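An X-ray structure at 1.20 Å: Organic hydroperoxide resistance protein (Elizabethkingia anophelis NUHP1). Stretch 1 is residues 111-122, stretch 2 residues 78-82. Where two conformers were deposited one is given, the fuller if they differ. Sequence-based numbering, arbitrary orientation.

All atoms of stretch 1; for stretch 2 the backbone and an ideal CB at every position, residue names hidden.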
ATOM      1  N   PRO B 111      23.526  -3.823   8.450  1.00  9.25           N
ATOM      2  CA  PRO B 111      24.725  -4.292   9.155  1.00 10.07           C
ATOM      3  C   PRO B 111      25.977  -3.981   8.360  1.00 10.51           C
ATOM      4  O   PRO B 111      25.979  -4.005   7.125  1.00 10.90           O
ATOM      5  CB  PRO B 111      24.536  -5.814   9.204  1.00 11.14           C
ATOM      6  CG  PRO B 111      23.068  -6.038   8.939  1.00 10.53           C
ATOM      7  CD  PRO B 111      22.653  -4.937   8.006  1.00  9.99           C
ATOM      8  N   GLY B 112      27.071  -3.712   9.080  1.00 11.20           N
ATOM      9  CA  GLY B 112      28.401  -3.673   8.496  1.00 12.52           C
ATOM     10  C   GLY B 112      28.811  -2.369   7.870  1.00 13.07           C
ATOM     11  O   GLY B 112      29.882  -2.324   7.240  1.00 15.31           O
ATOM     12  N   VAL B 113      28.043  -1.303   8.039  1.00 11.84           N
ATOM     13  CA  VAL B 113      28.407  -0.002   7.506  1.00 11.45           C
ATOM     14  C   VAL B 113      28.516   0.991   8.652  1.00 10.76           C
ATOM     15  O   VAL B 113      28.045   0.744   9.767  1.00 12.35           O
ATOM     16  CB  VAL B 113      27.393   0.494   6.457  1.00 11.87           C
ATOM     17  CG1 VAL B 113      27.239  -0.512   5.345  1.00 13.09           C
ATOM     18  CG2 VAL B 113      26.006   0.781   7.097  1.00 11.99           C
ATOM     19  N   THR B 114      29.136   2.138   8.371  1.00 10.81           N
ATOM     20  CA  THR B 114      29.178   3.204   9.360  1.00 11.04           C
ATOM     21  C   THR B 114      27.847   3.958   9.363  1.00 10.64           C
ATOM     22  O   THR B 114      27.037   3.842   8.432  1.00 10.68           O
ATOM     23  CB  THR B 114      30.276   4.215   9.018  1.00 12.04           C
ATOM     24  OG1 THR B 114      29.869   4.937   7.844  1.00 12.39           O
ATOM     25  CG2 THR B 114      31.635   3.537   8.794  1.00 12.61           C
ATOM     26  N   ILE B 115      27.612   4.755  10.418  1.00 10.00           N
ATOM     27  CA  ILE B 115      26.333   5.473  10.459  1.00 10.49           C
ATOM     28  C   ILE B 115      26.243   6.510   9.343  1.00 10.34           C
ATOM     29  O   ILE B 115      25.152   6.754   8.821  1.00 10.75           O
ATOM     30  CB  ILE B 115      26.021   6.051  11.852  1.00 12.98           C
ATOM     31  CG1 ILE B 115      24.492   6.154  12.043  1.00 14.38           C
ATOM     32  CG2 ILE B 115      26.629   7.427  12.034  1.00 14.24           C
ATOM     33  CD1 ILE B 115      23.798   4.762  12.108  1.00 15.17           C
ATOM     34  N   GLU B 116      27.352   7.138   8.956  1.00 10.55           N
ATOM     35  CA  GLU B 116      27.293   8.077   7.841  1.00 10.85           C
ATOM     36  C   GLU B 116      26.897   7.367   6.557  1.00 11.28           C
ATOM     37  O   GLU B 116      26.077   7.866   5.784  1.00 11.24           O
ATOM     38  CB  GLU B 116      28.649   8.767   7.657  1.00 11.91           C
ATOM     39  CG  GLU B 116      28.943   9.747   8.776  1.00 13.62           C
ATOM     40  CD  GLU B 116      30.379  10.267   8.763  1.00 16.30           C
ATOM     41  OE1 GLU B 116      31.132  10.002   7.795  1.00 17.64           O
ATOM     42  OE2 GLU B 116      30.759  10.938   9.739  1.00 18.31           O
ATOM     43  N   GLU B 117      27.455   6.193   6.305  1.00 10.84           N
ATOM     44  CA  GLU B 117      27.059   5.421   5.132  1.00 11.24           C
ATOM     45  C   GLU B 117      25.591   5.033   5.207  1.00 10.43           C
ATOM     46  O   GLU B 117      24.849   5.139   4.221  1.00 10.69           O
ATOM     47  CB  GLU B 117      27.933   4.166   5.033  1.00 11.79           C
ATOM     48  CG  GLU B 117      29.365   4.503   4.620  1.00 14.11           C
ATOM     49  CD  GLU B 117      30.361   3.383   4.796  1.00 16.13           C
ATOM     50  OE1 GLU B 117      30.117   2.424   5.559  1.00 15.03           O
ATOM     51  OE2 GLU B 117      31.442   3.477   4.152  1.00 19.14           O
ATOM     52  N   ALA B 118      25.159   4.563   6.374  1.00 10.24           N
ATOM     53  CA  ALA B 118      23.760   4.161   6.539  1.00 10.64           C
ATOM     54  C   ALA B 118      22.811   5.316   6.263  1.00 10.18           C
ATOM     55  O   ALA B 118      21.771   5.134   5.604  1.00 10.19           O
ATOM     56  CB  ALA B 118      23.547   3.618   7.955  1.00 11.36           C
ATOM     57  N   GLN B 119      23.142   6.504   6.777  1.00 10.33           N
ATOM     58  CA  GLN B 119      22.305   7.675   6.550  0.64 11.37           C
ATOM     59  C   GLN B 119      22.254   8.042   5.075  1.00 10.93           C
ATOM     60  O   GLN B 119      21.184   8.381   4.543  1.00 11.94           O
ATOM     61  CB  GLN B 119      22.830   8.845   7.381  0.64 13.45           C
ATOM     62  CG  GLN B 119      22.512   8.671   8.843  0.64 16.24           C
ATOM     63  CD  GLN B 119      23.329   9.572   9.750  0.64 18.83           C
ATOM     64  OE1 GLN B 119      24.218  10.290   9.299  0.64 20.11           O
ATOM     65  NE2 GLN B 119      23.023   9.537  11.042  0.64 20.42           N
ATOM     66  N   ASP B 120      23.400   7.996   4.391  1.00 11.61           N
ATOM     67  CA  ASP B 120      23.390   8.284   2.956  1.00 12.61           C
ATOM     68  C   ASP B 120      22.526   7.274   2.203  1.00 11.14           C
ATOM     69  O   ASP B 120      21.783   7.642   1.283  1.00 12.14           O
ATOM     70  CB  ASP B 120      24.828   8.261   2.412  1.00 15.56           C
ATOM     71  CG  ASP B 120      25.699   9.412   2.935  1.00 19.41           C
ATOM     72  OD1 ASP B 120      25.168  10.412   3.475  1.00 21.25           O
ATOM     73  OD2 ASP B 120      26.927   9.308   2.776  1.00 21.12           O
ATOM     74  N   LEU B 121      22.629   6.002   2.565  1.00 10.94           N
ATOM     75  CA  LEU B 121      21.880   4.966   1.873  1.00 10.19           C
ATOM     76  C   LEU B 121      20.380   5.155   2.058  1.00 10.40           C
ATOM     77  O   LEU B 121      19.618   5.067   1.079  1.00 10.87           O
ATOM     78  CB  LEU B 121      22.318   3.576   2.349  1.00 10.14           C
ATOM     79  CG  LEU B 121      23.748   3.196   1.937  1.00 11.27           C
ATOM     80  CD1 LEU B 121      24.172   1.963   2.761  1.00 12.13           C
ATOM     81  CD2 LEU B 121      23.829   2.934   0.433  1.00 12.10           C
ATOM     82  N   ILE B 122      19.922   5.441   3.292  1.00 10.06           N
ATOM     83  CA  ILE B 122      18.480   5.550   3.471  1.00 10.62           C
ATOM     84  C   ILE B 122      17.946   6.832   2.866  1.00 10.76           C
ATOM     85  O   ILE B 122      16.794   6.865   2.440  1.00 11.34           O
ATOM     86  CB  ILE B 122      18.016   5.380   4.941  1.00 11.85           C
ATOM     87  CG1 ILE B 122      18.597   6.451   5.899  1.00 12.26           C
ATOM     88  CG2 ILE B 122      18.191   3.934   5.406  1.00 13.01           C
ATOM     89  CD1 ILE B 122      17.620   6.858   6.993  1.00 13.28           C
ATOM     90  N   UNK B  78      27.974  -0.425  -4.937  1.00 12.02           N
ATOM     91  CA  UNK B  78      28.998  -1.453  -4.785  1.00 13.65           C
ATOM     92  C   UNK B  78      29.554  -1.489  -3.354  1.00 14.12           C
ATOM     93  O   UNK B  78      30.727  -1.803  -3.141  1.00 15.38           O
ATOM     94  CB  UNK B  78      30.132  -1.213  -5.783  1.00 13.65           C
ATOM     95  N   UNK B  79      28.710  -1.205  -2.328  1.00 15.20           N
ATOM     96  CA  UNK B  79      29.109  -1.197  -0.911  0.54 16.04           C
ATOM     97  C   UNK B  79      28.760  -2.551  -0.297  1.00 15.72           C
ATOM     98  O   UNK B  79      27.627  -3.048  -0.472  1.00 17.99           O
ATOM     99  CB  UNK B  79      28.423  -0.062  -0.147  0.54 16.04           C
ATOM    100  N   UNK B  80      29.697  -3.138   0.450  1.00 13.71           N
ATOM    101  CA  UNK B  80      29.458  -4.379   1.180  1.00 12.93           C
ATOM    102  C   UNK B  80      28.633  -4.118   2.432  1.00 11.77           C
ATOM    103  O   UNK B  80      28.998  -3.274   3.259  1.00 12.28           O
ATOM    104  CB  UNK B  80      30.783  -5.048   1.550  1.00 12.93           C
ATOM    105  N   UNK B  81      27.509  -4.823   2.562  1.00 11.58           N
ATOM    106  CA  UNK B  81      26.693  -4.737   3.768  1.00 11.27           C
ATOM    107  C   UNK B  81      26.213  -6.124   4.129  1.00 10.23           C
ATOM    108  O   UNK B  81      26.217  -7.036   3.290  1.00 11.61           O
ATOM    109  CB  UNK B  81      25.511  -3.785   3.577  1.00 11.27           C
ATOM    110  N   UNK B  82      25.724  -6.275   5.354  1.00 10.29           N
ATOM    111  CA  UNK B  82      24.964  -7.455   5.680  1.00 10.52           C
ATOM    112  C   UNK B  82      23.541  -7.369   5.148  1.00 10.20           C
ATOM    113  O   UNK B  82      23.124  -6.383   4.556  1.00 10.87           O
ATOM    114  CB  UNK B  82      24.952  -7.669   7.195  1.00 10.52           C
TER

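Position 78 lies beyond the reach of stretch 1. Nothing of that stretch comes within 5.5 Å of its ideal CB. The backbone angles, phi 59° and psi 34°, are left-handed. They favour glycine or asparagine, though other residues can adopt them. A polar or flexible side chain would suit, and stretch 1 does not narrow the choice. The deposited residue is K78. It follows a helix and closes it in a Schellman motif, which accounts for the positive phi. Its NZ is hydrogen-bonded elsewhere in the structure.

Position 79 is extended, with phi -96° and psi 133°. Its CA-to-CB bond points toward stretch 1, but the ideal CB has no atom of that stretch within 5.5 Å. Around this space lie the methyls of V113 and L121 and the side chain of E117. A mid-sized apolar residue such as leucine, isoleucine or methionine would suit, and valine would reach less far. A long basic side chain could also be considered, because the E117 carboxylate is near. The deposited residue is I79, with chi1 and chi2 both t. Its CD1 lies 4.0 Å from V113 CG1 and 3.8 Å from E117 CD. Its CG2 approaches L121 CD2 at 4.4 Å, a looser contact. I79 loses more area to the other stretch than any other residue here. E117 is itself held in place: its OE1 accepts from T114 N at 3.0 Å, while its N donates to T114 OG1 at 3.1 Å in the capping bond.

Position 80 is also extended, but its CA-to-CB bond points sideways. No atom of stretch 1 lies within 5.5 Å of the ideal CB. Many side chains would fit, with long polar ones well suited to the open space. The deposited residue is K80, fully extended with every chi t, and its end leads away. Its backbone does more for the contact: one water donates to K80 O at 3.1 Å and to G112 O at 2.9 Å, bridging two carbonyls that cannot bond to each other.

Position 81 has a sideways CA-to-CB bond. The ideal CB is 3.6 Å from P111 O and 4.1 Å from V113 CG1, so space near the backbone is limited. A small or beta-branched residue would suit: valine, threonine, serine or alanine. The deposited residue is T81, with chi1 p. Its CG2 packs 3.6 Å from V113 CG1. Its OG1 donates to the O of position 82 at 2.7 Å, so the hydroxyl is satisfied within its own stretch.

Position 82 runs close to P111, with their CA atoms 4.7 Å apart. An ideal CB would point toward stretch 1 and sit 2.8 Å from P111 CB, a clash. Glycine is strongly indicated, although phi -78° would not demand it. The deposited residue is G82. Its N donates to P111 O at 2.9 Å and 168°, a nearly straight bond and the one direct hydrogen bond between the stretches.

Stretch 2 (78-82) KIKTG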
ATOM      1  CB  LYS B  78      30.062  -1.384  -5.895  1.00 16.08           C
ATOM      2  CG  LYS B  78      29.460  -1.944  -7.214  1.00 18.83           C
ATOM      3  CD  LYS B  78      29.276  -3.517  -7.088  1.00 20.88           C
ATOM      4  CE  LYS B  78      28.181  -4.186  -7.943  1.00 21.43           C
ATOM      5  NZ  LYS B  78      26.823  -4.198  -7.329  1.00 20.21           N
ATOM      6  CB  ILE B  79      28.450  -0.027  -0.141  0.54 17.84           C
ATOM      7  CG1 ILE B  79      28.884  -0.015   1.346  0.54 17.55           C
ATOM      8  CG2 ILE B  79      26.957  -0.088  -0.249  0.54 18.98           C
ATOM      9  CD1 ILE B  79      28.610   1.312   2.098  0.54 17.34           C
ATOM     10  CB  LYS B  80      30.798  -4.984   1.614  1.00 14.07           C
ATOM     11  CG  LYS B  80      30.682  -6.295   2.346  1.00 15.77           C
ATOM     12  CD  LYS B  80      32.058  -6.786   2.832  1.00 17.63           C
ATOM     13  CE  LYS B  80      31.944  -8.088   3.593  1.00 20.04           C
ATOM     14  NZ  LYS B  80      33.280  -8.516   4.128  1.00 21.67           N
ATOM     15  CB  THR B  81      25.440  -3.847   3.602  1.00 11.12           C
ATOM     16  OG1 THR B  81      24.374  -4.549   2.954  1.00 12.69           O
ATOM     17  CG2 THR B  81      25.722  -2.622   2.815  1.00 11.34           C
TER
HETATM   18  O   HOH W   1      30.332  -4.660   5.662  1.00 26.77           O
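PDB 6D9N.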